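Local coordinates for lipase aflb (Neosartorya fumigata, PDB 6IDY), which probably hydrolyses ester bonds of lipids such as triacylglycerols, as expected of a fungal lipase, and carries one bound calcium ion, at residues Val17-Ser22 with Asn103-Leu108; Ser38-Glu43 with Leu414-Leu419; Pro162-Pro167 with Ala213-Tyr218. All coordinates share one frame; numbering follows the deposited sequence.

The three contacts differ in burial and chemistry. Contact 1 lies at the surface and mixes one hydrogen bond with apolar packing. Contacts 2 and 3 are buried and have no hydrogen bond across them. Contacts 1 and 2 are neighbours, with centres about 9 Å apart, and they touch: Leu20 CD1 packs on Ile40 CG2 at 3.6 Å. Both belong to the helical region where helices 16-24, 31-47 and 414-424 meet. Contact 3 lies about 29 Å from contact 2, centre to centre, on the opposite side of the chain's centre. It joins a strand of the central sheet to a helix, whereas contact 2 joins helices far apart in sequence.

Contact 1: residues Val17-Ser22 with Asn103-Leu108; sequences VSILSS and NGYLNL
Val17, which meets Asn103 across this contact, has a backbone O held by two donors of Ser21. Ser21 N reaches Val17 O at 2.9 Å in the regular helical bond. Ser21 OG also donates to Val17 O, at 2.7 Å. The hydroxyl comes from above the carbonyl plane, 43° out of it. The helix thus grips Val17 at its O, and Asn103 grips it at its N. Val17 N donates to Asn103 OD1 at 3.0 Å. Val17 N lies nearly on the line of the amide C=O bond (171°), while the N-H itself meets OD1 at a bent angle. An amide oxygen from outside the helix therefore takes up a backbone N-H of its first turn. Asn103 sets CG anti to its own backbone N (chi1 -171°), which carries OD1 across to the helix. The same OD1 also lies 3.4 Å from Val17 CG2, so the methyl rests beside the polar bond.

Ile19 makes the apolar half. Its CD1 meets Leu106 CD1 tip to tip at 3.5 Å, which is tight for two methyls. It also comes within 3.5 Å of Tyr105 OH, and the Ile19 and Tyr105 side chains cross at about a right angle. The methyl approaches the ring obliquely. Leu106 CG sits over one face of the Tyr105 ring, 3.7 Å above the plane and offset toward the rim. The phenol itself is hydrogen-bonded to Glu421 OE2, so its polar end is tied to helix 414-424.

The contact lies at the surface, where helix 16-24 meets the chain leaving helix 96-103. Helix 31-47 packs against Val17 and Leu20, while helix 414-424 packs against Ile19, Tyr105 and Leu106.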
ATOM      1  N   VAL A  17      -7.027  18.761  -8.449  1.00 39.72           N
ATOM      2  CA  VAL A  17      -7.628  20.073  -8.191  1.00 39.79           C
ATOM      3  C   VAL A  17      -9.148  20.037  -8.417  1.00 42.59           C
ATOM      4  O   VAL A  17      -9.887  20.434  -7.518  1.00 43.09           O
ATOM      5  CB  VAL A  17      -6.920  21.208  -8.992  1.00 44.31           C
ATOM      6  CG1 VAL A  17      -7.780  22.470  -9.079  1.00 45.03           C
ATOM      7  CG2 VAL A  17      -5.560  21.536  -8.386  1.00 43.78           C
ATOM      8  N   SER A  18      -9.606  19.545  -9.593  1.00 37.86           N
ATOM      9  CA  SER A  18     -11.031  19.457  -9.943  1.00 37.15           C
ATOM     10  C   SER A  18     -11.813  18.539  -8.996  1.00 38.58           C
ATOM     11  O   SER A  18     -12.896  18.917  -8.554  1.00 37.88           O
ATOM     12  CB  SER A  18     -11.221  19.043 -11.401  1.00 40.87           C
ATOM     13  OG  SER A  18     -11.012  17.655 -11.596  1.00 53.36           O
ATOM     14  N   ILE A  19     -11.253  17.358  -8.658  1.00 34.73           N
ATOM     15  CA  ILE A  19     -11.889  16.411  -7.731  1.00 34.01           C
ATOM     16  C   ILE A  19     -12.079  17.062  -6.356  1.00 36.92           C
ATOM     17  O   ILE A  19     -13.189  17.043  -5.819  1.00 37.52           O
ATOM     18  CB  ILE A  19     -11.131  15.057  -7.648  1.00 36.65           C
ATOM     19  CG1 ILE A  19     -11.190  14.297  -8.986  1.00 37.36           C
ATOM     20  CG2 ILE A  19     -11.679  14.190  -6.507  1.00 36.56           C
ATOM     21  CD1 ILE A  19     -10.083  13.293  -9.165  1.00 42.42           C
ATOM     22  N   LEU A  20     -11.015  17.677  -5.820  1.00 32.28           N
ATOM     23  CA  LEU A  20     -11.065  18.321  -4.510  1.00 31.79           C
ATOM     24  C   LEU A  20     -11.951  19.577  -4.484  1.00 36.04           C
ATOM     25  O   LEU A  20     -12.603  19.818  -3.466  1.00 36.13           O
ATOM     26  CB  LEU A  20      -9.656  18.591  -3.961  1.00 31.34           C
ATOM     27  CG  LEU A  20      -8.853  17.325  -3.612  1.00 34.70           C
ATOM     28  CD1 LEU A  20      -7.372  17.591  -3.636  1.00 34.60           C
ATOM     29  CD2 LEU A  20      -9.286  16.726  -2.285  1.00 35.76           C
ATOM     30  N   SER A  21     -12.011  20.343  -5.593  1.00 32.98           N
ATOM     31  CA  SER A  21     -12.866  21.541  -5.690  1.00 34.05           C
ATOM     32  C   SER A  21     -14.340  21.127  -5.715  1.00 38.00           C
ATOM     33  O   SER A  21     -15.164  21.778  -5.072  1.00 38.17           O
ATOM     34  CB  SER A  21     -12.533  22.360  -6.934  1.00 36.79           C
ATOM     35  OG  SER A  21     -11.177  22.772  -6.900  1.00 44.43           O
ATOM     36  N   SER A  22     -14.654  20.029  -6.435  1.00 34.56           N
ATOM     37  CA  SER A  22     -15.999  19.457  -6.524  1.00 35.33           C
ATOM     38  C   SER A  22     -16.426  18.944  -5.148  1.00 40.26           C
ATOM     39  O   SER A  22     -17.559  19.194  -4.739  1.00 40.62           O
ATOM     40  CB  SER A  22     -16.036  18.314  -7.535  1.00 38.43           C
ATOM     41  OG  SER A  22     -15.686  18.777  -8.829  1.00 50.35           O
ATOM     42  N   ASN A 103      -1.043  15.980  -9.450  1.00 29.82           N
ATOM     43  CA  ASN A 103      -2.278  16.566  -9.978  1.00 30.09           C
ATOM     44  C   ASN A 103      -2.813  15.838 -11.222  1.00 34.68           C
ATOM     45  O   ASN A 103      -4.030  15.726 -11.377  1.00 34.65           O
ATOM     46  CB  ASN A 103      -2.117  18.068 -10.231  1.00 31.16           C
ATOM     47  CG  ASN A 103      -3.400  18.793 -10.571  1.00 49.40           C
ATOM     48  OD1 ASN A 103      -4.394  18.741  -9.840  1.00 40.15           O
ATOM     49  ND2 ASN A 103      -3.399  19.495 -11.691  1.00 40.27           N
ATOM     50  N   GLY A 104      -1.908  15.325 -12.059  1.00 31.54           N
ATOM     51  CA  GLY A 104      -2.268  14.605 -13.278  1.00 31.51           C
ATOM     52  C   GLY A 104      -2.238  13.092 -13.182  1.00 35.63           C
ATOM     53  O   GLY A 104      -2.040  12.428 -14.202  1.00 35.78           O
ATOM     54  N   TYR A 105      -2.466  12.531 -11.970  1.00 32.09           N
ATOM     55  CA  TYR A 105      -2.430  11.081 -11.707  1.00 31.57           C
ATOM     56  C   TYR A 105      -3.486  10.262 -12.485  1.00 39.04           C
ATOM     57  O   TYR A 105      -3.184   9.136 -12.879  1.00 38.06           O
ATOM     58  CB  TYR A 105      -2.509  10.781 -10.186  1.00 30.71           C
ATOM     59  CG  TYR A 105      -3.907  10.822  -9.599  1.00 29.81           C
ATOM     60  CD1 TYR A 105      -4.525  12.032  -9.301  1.00 31.32           C
ATOM     61  CD2 TYR A 105      -4.616   9.649  -9.355  1.00 29.55           C
ATOM     62  CE1 TYR A 105      -5.820  12.077  -8.785  1.00 30.48           C
ATOM     63  CE2 TYR A 105      -5.914   9.682  -8.843  1.00 29.82           C
ATOM     64  CZ  TYR A 105      -6.510  10.898  -8.555  1.00 35.03           C
ATOM     65  OH  TYR A 105      -7.779  10.934  -8.026  1.00 32.57           O
ATOM     66  N   LEU A 106      -4.716  10.804 -12.672  1.00 38.97           N
ATOM     67  CA  LEU A 106      -5.812  10.104 -13.361  1.00 40.37           C
ATOM     68  C   LEU A 106      -5.531   9.753 -14.816  1.00 48.13           C
ATOM     69  O   LEU A 106      -5.925   8.680 -15.272  1.00 48.72           O
ATOM     70  CB  LEU A 106      -7.130  10.880 -13.270  1.00 40.81           C
ATOM     71  CG  LEU A 106      -7.926  10.793 -11.973  1.00 45.06           C
ATOM     72  CD1 LEU A 106      -9.158  11.636 -12.078  1.00 45.79           C
ATOM     73  CD2 LEU A 106      -8.352   9.357 -11.659  1.00 46.28           C
ATOM     74  N   ASN A 107      -4.863  10.653 -15.539  1.00 47.49           N
ATOM     75  CA  ASN A 107      -4.522  10.466 -16.948  1.00 48.76           C
ATOM     76  C   ASN A 107      -3.126   9.854 -17.150  1.00 52.34           C
ATOM     77  O   ASN A 107      -2.742   9.574 -18.290  1.00 53.04           O
ATOM     78  CB  ASN A 107      -4.701  11.777 -17.724  1.00 52.03           C
ATOM     79  CG  ASN A 107      -6.139  12.239 -17.772  1.00 83.68           C
ATOM     80  OD1 ASN A 107      -6.554  13.127 -17.021  1.00 79.76           O
ATOM     81  ND2 ASN A 107      -6.936  11.633 -18.643  1.00 78.35           N
ATOM     82  N   LEU A 108      -2.393   9.606 -16.047  1.00 47.20           N
ATOM     83  CA  LEU A 108      -1.057   9.007 -16.075  1.00 47.08           C
ATOM     84  C   LEU A 108      -1.132   7.535 -16.510  1.00 50.04           C
ATOM     85  O   LEU A 108      -1.939   6.770 -15.969  1.00 48.75           O
ATOM     86  CB  LEU A 108      -0.375   9.145 -14.695  1.00 46.78           C
ATOM     87  CG  LEU A 108       1.065   8.641 -14.557  1.00 51.79           C
ATOM     88  CD1 LEU A 108       2.064   9.671 -15.058  1.00 53.12           C
ATOM     89  CD2 LEU A 108       1.379   8.289 -13.114  1.00 53.98           C
TER

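Contact 2: residues Ser38-Glu43 with Leu414-Leu419; sequences SLIASE and LLLIAL
Ile40 meets Leu416 and Leu419 with no ring, amide or carboxylate between them, so there is no face or edge to assign. Methyl groups do all the touching. Ile40 presents two of them. CG2 lies 3.8 Å from Leu416 CD2, and CD1 is 3.9 Å from the same Leu416 CD2. Ile40 CD1 also reaches Leu419 CD2, at 3.8 Å. One leucine methyl therefore sits against both branches of the isoleucine, and a second closes on its far end. Leu416 and Leu419 are three residues apart, about one helical turn, so both point to the same side of their helix. The extended chain of Ile40 (chi2 171°) carries CD1 out to reach them. In each pair the side chains slant across one another.

Around this pair of helices, Leu20 of helix 16-24 packs on Ile40. Thr85 and Leu89 of helix 81-90 also touch it.

The contact joins helix 31-47, near the start of the chain, to helix 414-424, near its end. All three touching residues are buried. None of their side chains has a polar atom, so the contact rests on van der Waals packing and the exclusion of water.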
ATOM      1  N   SER A  38     -11.138  22.055   0.095  1.00 39.17           N
ATOM      2  CA  SER A  38     -11.063  23.437  -0.389  1.00 40.97           C
ATOM      3  C   SER A  38      -9.658  24.004  -0.163  1.00 47.27           C
ATOM      4  O   SER A  38      -9.052  24.509  -1.114  1.00 45.84           O
ATOM      5  CB  SER A  38     -12.107  24.310   0.304  1.00 45.59           C
ATOM      6  OG  SER A  38     -12.106  25.626  -0.224  1.00 58.16           O
ATOM      7  N   LEU A  39      -9.126  23.864   1.084  1.00 46.11           N
ATOM      8  CA  LEU A  39      -7.791  24.320   1.483  1.00 47.19           C
ATOM      9  C   LEU A  39      -6.709  23.705   0.597  1.00 50.71           C
ATOM     10  O   LEU A  39      -5.824  24.425   0.139  1.00 50.89           O
ATOM     11  CB  LEU A  39      -7.524  23.997   2.966  1.00 47.39           C
ATOM     12  CG  LEU A  39      -6.222  24.539   3.561  1.00 53.40           C
ATOM     13  CD1 LEU A  39      -6.494  25.350   4.812  1.00 54.75           C
ATOM     14  CD2 LEU A  39      -5.237  23.407   3.859  1.00 55.76           C
ATOM     15  N   ILE A  40      -6.805  22.389   0.334  1.00 46.56           N
ATOM     16  CA  ILE A  40      -5.845  21.656  -0.492  1.00 46.24           C
ATOM     17  C   ILE A  40      -5.931  22.100  -1.954  1.00 50.54           C
ATOM     18  O   ILE A  40      -4.891  22.395  -2.539  1.00 50.95           O
ATOM     19  CB  ILE A  40      -5.958  20.111  -0.291  1.00 48.44           C
ATOM     20  CG1 ILE A  40      -5.466  19.724   1.120  1.00 48.71           C
ATOM     21  CG2 ILE A  40      -5.185  19.330  -1.361  1.00 48.22           C
ATOM     22  CD1 ILE A  40      -5.721  18.312   1.520  1.00 59.05           C
ATOM     23  N   ALA A  41      -7.155  22.180  -2.527  1.00 46.93           N
ATOM     24  CA  ALA A  41      -7.369  22.620  -3.912  1.00 47.42           C
ATOM     25  C   ALA A  41      -6.819  24.033  -4.144  1.00 52.08           C
ATOM     26  O   ALA A  41      -6.174  24.266  -5.166  1.00 51.39           O
ATOM     27  CB  ALA A  41      -8.846  22.557  -4.276  1.00 48.31           C
ATOM     28  N   SER A  42      -7.029  24.954  -3.175  1.00 50.31           N
ATOM     29  CA  SER A  42      -6.533  26.328  -3.268  1.00 52.02           C
ATOM     30  C   SER A  42      -5.019  26.399  -3.057  1.00 58.73           C
ATOM     31  O   SER A  42      -4.357  27.181  -3.733  1.00 59.21           O
ATOM     32  CB  SER A  42      -7.279  27.262  -2.319  1.00 55.26           C
ATOM     33  OG  SER A  42      -7.032  26.955  -0.958  1.00 65.44           O
ATOM     34  N   GLU A  43      -4.469  25.559  -2.156  1.00 56.89           N
ATOM     35  CA  GLU A  43      -3.027  25.505  -1.890  1.00 57.63           C
ATOM     36  C   GLU A  43      -2.249  24.941  -3.084  1.00 62.34           C
ATOM     37  O   GLU A  43      -1.144  25.416  -3.354  1.00 62.96           O
ATOM     38  CB  GLU A  43      -2.716  24.747  -0.585  1.00 58.37           C
ATOM     39  CG  GLU A  43      -1.268  24.807  -0.113  1.00 70.77           C
ATOM     40  CD  GLU A  43      -0.616  26.175  -0.025  1.00 92.14           C
ATOM     41  OE1 GLU A  43      -1.206  27.084   0.604  1.00 91.88           O
ATOM     42  OE2 GLU A  43       0.494  26.333  -0.582  1.00 79.41           O
ATOM     43  N   LEU A 414       1.135  11.410  -1.662  1.00 22.38           N
ATOM     44  CA  LEU A 414       0.127  10.387  -1.978  1.00 21.55           C
ATOM     45  C   LEU A 414      -1.168  10.555  -1.185  1.00 25.13           C
ATOM     46  O   LEU A 414      -2.232  10.145  -1.656  1.00 24.59           O
ATOM     47  CB  LEU A 414       0.672   8.973  -1.727  1.00 21.36           C
ATOM     48  CG  LEU A 414       1.862   8.513  -2.552  1.00 27.00           C
ATOM     49  CD1 LEU A 414       2.357   7.156  -2.048  1.00 26.82           C
ATOM     50  CD2 LEU A 414       1.538   8.496  -4.046  1.00 29.60           C
ATOM     51  N   LEU A 415      -1.069  11.131   0.027  1.00 21.95           N
ATOM     52  CA  LEU A 415      -2.204  11.388   0.908  1.00 22.35           C
ATOM     53  C   LEU A 415      -3.208  12.318   0.256  1.00 26.25           C
ATOM     54  O   LEU A 415      -4.403  12.208   0.526  1.00 25.00           O
ATOM     55  CB  LEU A 415      -1.734  11.979   2.245  1.00 23.04           C
ATOM     56  CG  LEU A 415      -0.925  11.043   3.146  1.00 28.40           C
ATOM     57  CD1 LEU A 415      -0.363  11.799   4.307  1.00 29.10           C
ATOM     58  CD2 LEU A 415      -1.754   9.865   3.633  1.00 29.50           C
ATOM     59  N   LEU A 416      -2.722  13.214  -0.627  1.00 24.05           N
ATOM     60  CA  LEU A 416      -3.557  14.161  -1.367  1.00 24.44           C
ATOM     61  C   LEU A 416      -4.412  13.426  -2.394  1.00 26.78           C
ATOM     62  O   LEU A 416      -5.584  13.752  -2.567  1.00 26.60           O
ATOM     63  CB  LEU A 416      -2.698  15.249  -2.029  1.00 25.50           C
ATOM     64  CG  LEU A 416      -1.737  16.020  -1.105  1.00 31.33           C
ATOM     65  CD1 LEU A 416      -0.778  16.870  -1.922  1.00 32.23           C
ATOM     66  CD2 LEU A 416      -2.496  16.900  -0.100  1.00 34.62           C
ATOM     67  N   ILE A 417      -3.841  12.401  -3.038  1.00 23.22           N
ATOM     68  CA  ILE A 417      -4.568  11.560  -3.992  1.00 22.12           C
ATOM     69  C   ILE A 417      -5.576  10.697  -3.216  1.00 23.82           C
ATOM     70  O   ILE A 417      -6.749  10.620  -3.604  1.00 22.86           O
ATOM     71  CB  ILE A 417      -3.598  10.711  -4.860  1.00 24.46           C
ATOM     72  CG1 ILE A 417      -2.793  11.614  -5.811  1.00 25.80           C
ATOM     73  CG2 ILE A 417      -4.364   9.630  -5.636  1.00 23.88           C
ATOM     74  CD1 ILE A 417      -1.606  10.928  -6.470  1.00 32.89           C
ATOM     75  N   ALA A 418      -5.118  10.088  -2.098  1.00 19.12           N
ATOM     76  CA  ALA A 418      -5.965   9.253  -1.246  1.00 18.66           C
ATOM     77  C   ALA A 418      -7.221  10.013  -0.794  1.00 23.68           C
ATOM     78  O   ALA A 418      -8.319   9.459  -0.878  1.00 23.66           O
ATOM     79  CB  ALA A 418      -5.181   8.720  -0.053  1.00 18.43           C
ATOM     80  N   LEU A 419      -7.074  11.308  -0.421  1.00 21.12           N
ATOM     81  CA  LEU A 419      -8.205  12.136  -0.010  1.00 21.96           C
ATOM     82  C   LEU A 419      -9.169  12.380  -1.168  1.00 25.87           C
ATOM     83  O   LEU A 419     -10.374  12.200  -0.992  1.00 24.51           O
ATOM     84  CB  LEU A 419      -7.770  13.474   0.620  1.00 22.63           C
ATOM     85  CG  LEU A 419      -8.925  14.338   1.163  1.00 27.39           C
ATOM     86  CD1 LEU A 419      -9.651  13.648   2.316  1.00 26.37           C
ATOM     87  CD2 LEU A 419      -8.447  15.708   1.557  1.00 28.51           C
TER

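Contact 3: residues Pro162-Pro167 with Ala213-Tyr218; sequences PVILVP and AYAINY
Ile164 touches Ala215 and Ile216 where a central strand of the α/β-hydrolase-type sheet meets a helix lying over it. Ile164 CD1 does most of the work. It lies 3.6 Å from Ile216 CA and 3.6 Å from Ala215 O, so the methyl rests on the helix backbone itself. Ile216 CG1 is 4.0 Å from the same CD1. The other branch, Ile164 CG2, faces Ala215 CB at a looser 4.3 Å. The CA atoms of Ile164 and Ile216 are 7.4 Å apart. Ile164 CG1 stands anti to the carbonyl carbon (chi1 -55°) and the chain runs on extended, which carries CD1 to the helix.

The strand is held on either side by its two parallel neighbours in the mixed sheet, 190-195 and 227-232. Helix 205-223 links these two strands as a β-α-β crossover, and so passes over strand 161-166 between them. Farther out, the helix is tied to the surrounding chain by polar side chains. Asn217 uses both ends of its amide: OD1 bonds to Lys129 NZ, and ND2 to Ser248 OG.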
ATOM      1  N   PRO A 162      10.312 -11.816 -10.671  1.00 26.69           N
ATOM      2  CA  PRO A 162       9.185 -10.887 -10.841  1.00 25.73           C
ATOM      3  C   PRO A 162       8.593 -10.504  -9.485  1.00 28.18           C
ATOM      4  O   PRO A 162       8.407 -11.365  -8.630  1.00 28.92           O
ATOM      5  CB  PRO A 162       8.192 -11.682 -11.701  1.00 27.68           C
ATOM      6  CG  PRO A 162       9.012 -12.805 -12.320  1.00 32.43           C
ATOM      7  CD  PRO A 162       9.997 -13.142 -11.245  1.00 28.29           C
ATOM      8  N   VAL A 163       8.378  -9.204  -9.260  1.00 23.23           N
ATOM      9  CA  VAL A 163       7.835  -8.682  -8.003  1.00 22.07           C
ATOM     10  C   VAL A 163       6.556  -7.894  -8.297  1.00 25.87           C
ATOM     11  O   VAL A 163       6.587  -6.903  -9.032  1.00 25.10           O
ATOM     12  CB  VAL A 163       8.871  -7.866  -7.167  1.00 25.10           C
ATOM     13  CG1 VAL A 163       8.245  -7.314  -5.887  1.00 24.24           C
ATOM     14  CG2 VAL A 163      10.099  -8.707  -6.831  1.00 25.09           C
ATOM     15  N   ILE A 164       5.434  -8.352  -7.727  1.00 21.21           N
ATOM     16  CA  ILE A 164       4.141  -7.701  -7.900  1.00 20.24           C
ATOM     17  C   ILE A 164       3.973  -6.662  -6.808  1.00 22.49           C
ATOM     18  O   ILE A 164       3.959  -7.008  -5.625  1.00 21.88           O
ATOM     19  CB  ILE A 164       2.961  -8.718  -7.926  1.00 22.81           C
ATOM     20  CG1 ILE A 164       3.188  -9.794  -9.020  1.00 23.36           C
ATOM     21  CG2 ILE A 164       1.619  -7.985  -8.122  1.00 22.81           C
ATOM     22  CD1 ILE A 164       2.439 -11.057  -8.810  1.00 23.73           C
ATOM     23  N   LEU A 165       3.838  -5.393  -7.216  1.00 18.00           N
ATOM     24  CA  LEU A 165       3.637  -4.276  -6.304  1.00 17.25           C
ATOM     25  C   LEU A 165       2.144  -4.041  -6.136  1.00 22.09           C
ATOM     26  O   LEU A 165       1.461  -3.677  -7.095  1.00 22.52           O
ATOM     27  CB  LEU A 165       4.360  -3.015  -6.798  1.00 17.08           C
ATOM     28  CG  LEU A 165       5.858  -3.140  -7.109  1.00 20.73           C
ATOM     29  CD1 LEU A 165       6.389  -1.839  -7.675  1.00 20.50           C
ATOM     30  CD2 LEU A 165       6.666  -3.569  -5.872  1.00 22.10           C
ATOM     31  N   VAL A 166       1.630  -4.325  -4.929  1.00 19.06           N
ATOM     32  CA  VAL A 166       0.205  -4.224  -4.593  1.00 18.28           C
ATOM     33  C   VAL A 166      -0.055  -2.892  -3.872  1.00 21.75           C
ATOM     34  O   VAL A 166       0.602  -2.606  -2.875  1.00 20.87           O
ATOM     35  CB  VAL A 166      -0.310  -5.472  -3.805  1.00 20.63           C
ATOM     36  CG1 VAL A 166      -1.811  -5.389  -3.544  1.00 19.38           C
ATOM     37  CG2 VAL A 166       0.019  -6.766  -4.547  1.00 20.49           C
ATOM     38  N   PRO A 167      -1.001  -2.066  -4.366  1.00 19.64           N
ATOM     39  CA  PRO A 167      -1.228  -0.751  -3.749  1.00 19.51           C
ATOM     40  C   PRO A 167      -2.025  -0.796  -2.453  1.00 23.06           C
ATOM     41  O   PRO A 167      -2.582  -1.836  -2.105  1.00 21.67           O
ATOM     42  CB  PRO A 167      -2.013  -0.012  -4.830  1.00 21.79           C
ATOM     43  CG  PRO A 167      -2.813  -1.086  -5.478  1.00 25.97           C
ATOM     44  CD  PRO A 167      -1.874  -2.257  -5.542  1.00 21.82           C
ATOM     45  N   ALA A 213      -4.829 -12.246  -6.638  1.00 19.21           N
ATOM     46  CA  ALA A 213      -4.827 -13.688  -6.942  1.00 19.51           C
ATOM     47  C   ALA A 213      -4.574 -13.917  -8.426  1.00 24.58           C
ATOM     48  O   ALA A 213      -3.707 -14.722  -8.773  1.00 24.40           O
ATOM     49  CB  ALA A 213      -6.150 -14.323  -6.533  1.00 20.31           C
ATOM     50  N   TYR A 214      -5.279 -13.166  -9.305  1.00 21.35           N
ATOM     51  CA  TYR A 214      -5.049 -13.309 -10.738  1.00 21.73           C
ATOM     52  C   TYR A 214      -3.656 -12.843 -11.136  1.00 25.62           C
ATOM     53  O   TYR A 214      -3.003 -13.550 -11.899  1.00 25.54           O
ATOM     54  CB  TYR A 214      -6.142 -12.645 -11.595  1.00 22.69           C
ATOM     55  CG  TYR A 214      -5.984 -12.956 -13.068  1.00 24.48           C
ATOM     56  CD1 TYR A 214      -6.475 -14.141 -13.608  1.00 27.49           C
ATOM     57  CD2 TYR A 214      -5.313 -12.079 -13.916  1.00 24.85           C
ATOM     58  CE1 TYR A 214      -6.315 -14.439 -14.960  1.00 29.05           C
ATOM     59  CE2 TYR A 214      -5.136 -12.372 -15.265  1.00 26.20           C
ATOM     60  CZ  TYR A 214      -5.641 -13.552 -15.786  1.00 34.91           C
ATOM     61  OH  TYR A 214      -5.464 -13.840 -17.118  1.00 35.67           O
ATOM     62  N   ALA A 215      -3.196 -11.680 -10.615  1.00 22.01           N
ATOM     63  CA  ALA A 215      -1.862 -11.136 -10.919  1.00 21.67           C
ATOM     64  C   ALA A 215      -0.773 -12.132 -10.549  1.00 25.51           C
ATOM     65  O   ALA A 215       0.144 -12.346 -11.337  1.00 25.51           O
ATOM     66  CB  ALA A 215      -1.637  -9.809 -10.203  1.00 21.43           C
ATOM     67  N   ILE A 216      -0.908 -12.793  -9.382  1.00 22.11           N
ATOM     68  CA  ILE A 216       0.050 -13.810  -8.951  1.00 21.14           C
ATOM     69  C   ILE A 216       0.153 -14.940  -9.977  1.00 25.24           C
ATOM     70  O   ILE A 216       1.238 -15.187 -10.504  1.00 25.49           O
ATOM     71  CB  ILE A 216      -0.237 -14.328  -7.516  1.00 22.89           C
ATOM     72  CG1 ILE A 216       0.053 -13.231  -6.451  1.00 22.48           C
ATOM     73  CG2 ILE A 216       0.602 -15.576  -7.239  1.00 22.53           C
ATOM     74  CD1 ILE A 216      -0.549 -13.536  -5.025  1.00 20.68           C
ATOM     75  N   ASN A 217      -0.981 -15.594 -10.281  1.00 22.32           N
ATOM     76  CA  ASN A 217      -1.031 -16.713 -11.221  1.00 23.31           C
ATOM     77  C   ASN A 217      -0.692 -16.314 -12.651  1.00 27.74           C
ATOM     78  O   ASN A 217      -0.055 -17.095 -13.358  1.00 27.69           O
ATOM     79  CB  ASN A 217      -2.369 -17.437 -11.132  1.00 24.34           C
ATOM     80  CG  ASN A 217      -2.495 -18.265  -9.875  1.00 33.79           C
ATOM     81  OD1 ASN A 217      -1.500 -18.664  -9.251  1.00 25.29           O
ATOM     82  ND2 ASN A 217      -3.721 -18.565  -9.486  1.00 23.51           N
ATOM     83  N   TYR A 218      -1.039 -15.079 -13.049  1.00 24.16           N
ATOM     84  CA  TYR A 218      -0.733 -14.584 -14.387  1.00 24.51           C
ATOM     85  C   TYR A 218       0.756 -14.275 -14.556  1.00 27.61           C
ATOM     86  O   TYR A 218       1.347 -14.670 -15.565  1.00 27.81           O
ATOM     87  CB  TYR A 218      -1.617 -13.374 -14.764  1.00 25.20           C
ATOM     88  CG  TYR A 218      -1.252 -12.759 -16.099  1.00 26.06           C
ATOM     89  CD1 TYR A 218      -1.774 -13.261 -17.287  1.00 28.44           C
ATOM     90  CD2 TYR A 218      -0.350 -11.703 -16.176  1.00 26.04           C
ATOM     91  CE1 TYR A 218      -1.407 -12.723 -18.522  1.00 29.94           C
ATOM     92  CE2 TYR A 218       0.023 -11.158 -17.401  1.00 27.70           C
ATOM     93  CZ  TYR A 218      -0.511 -11.667 -18.571  1.00 34.00           C
ATOM     94  OH  TYR A 218      -0.140 -11.110 -19.765  1.00 34.72           O
TER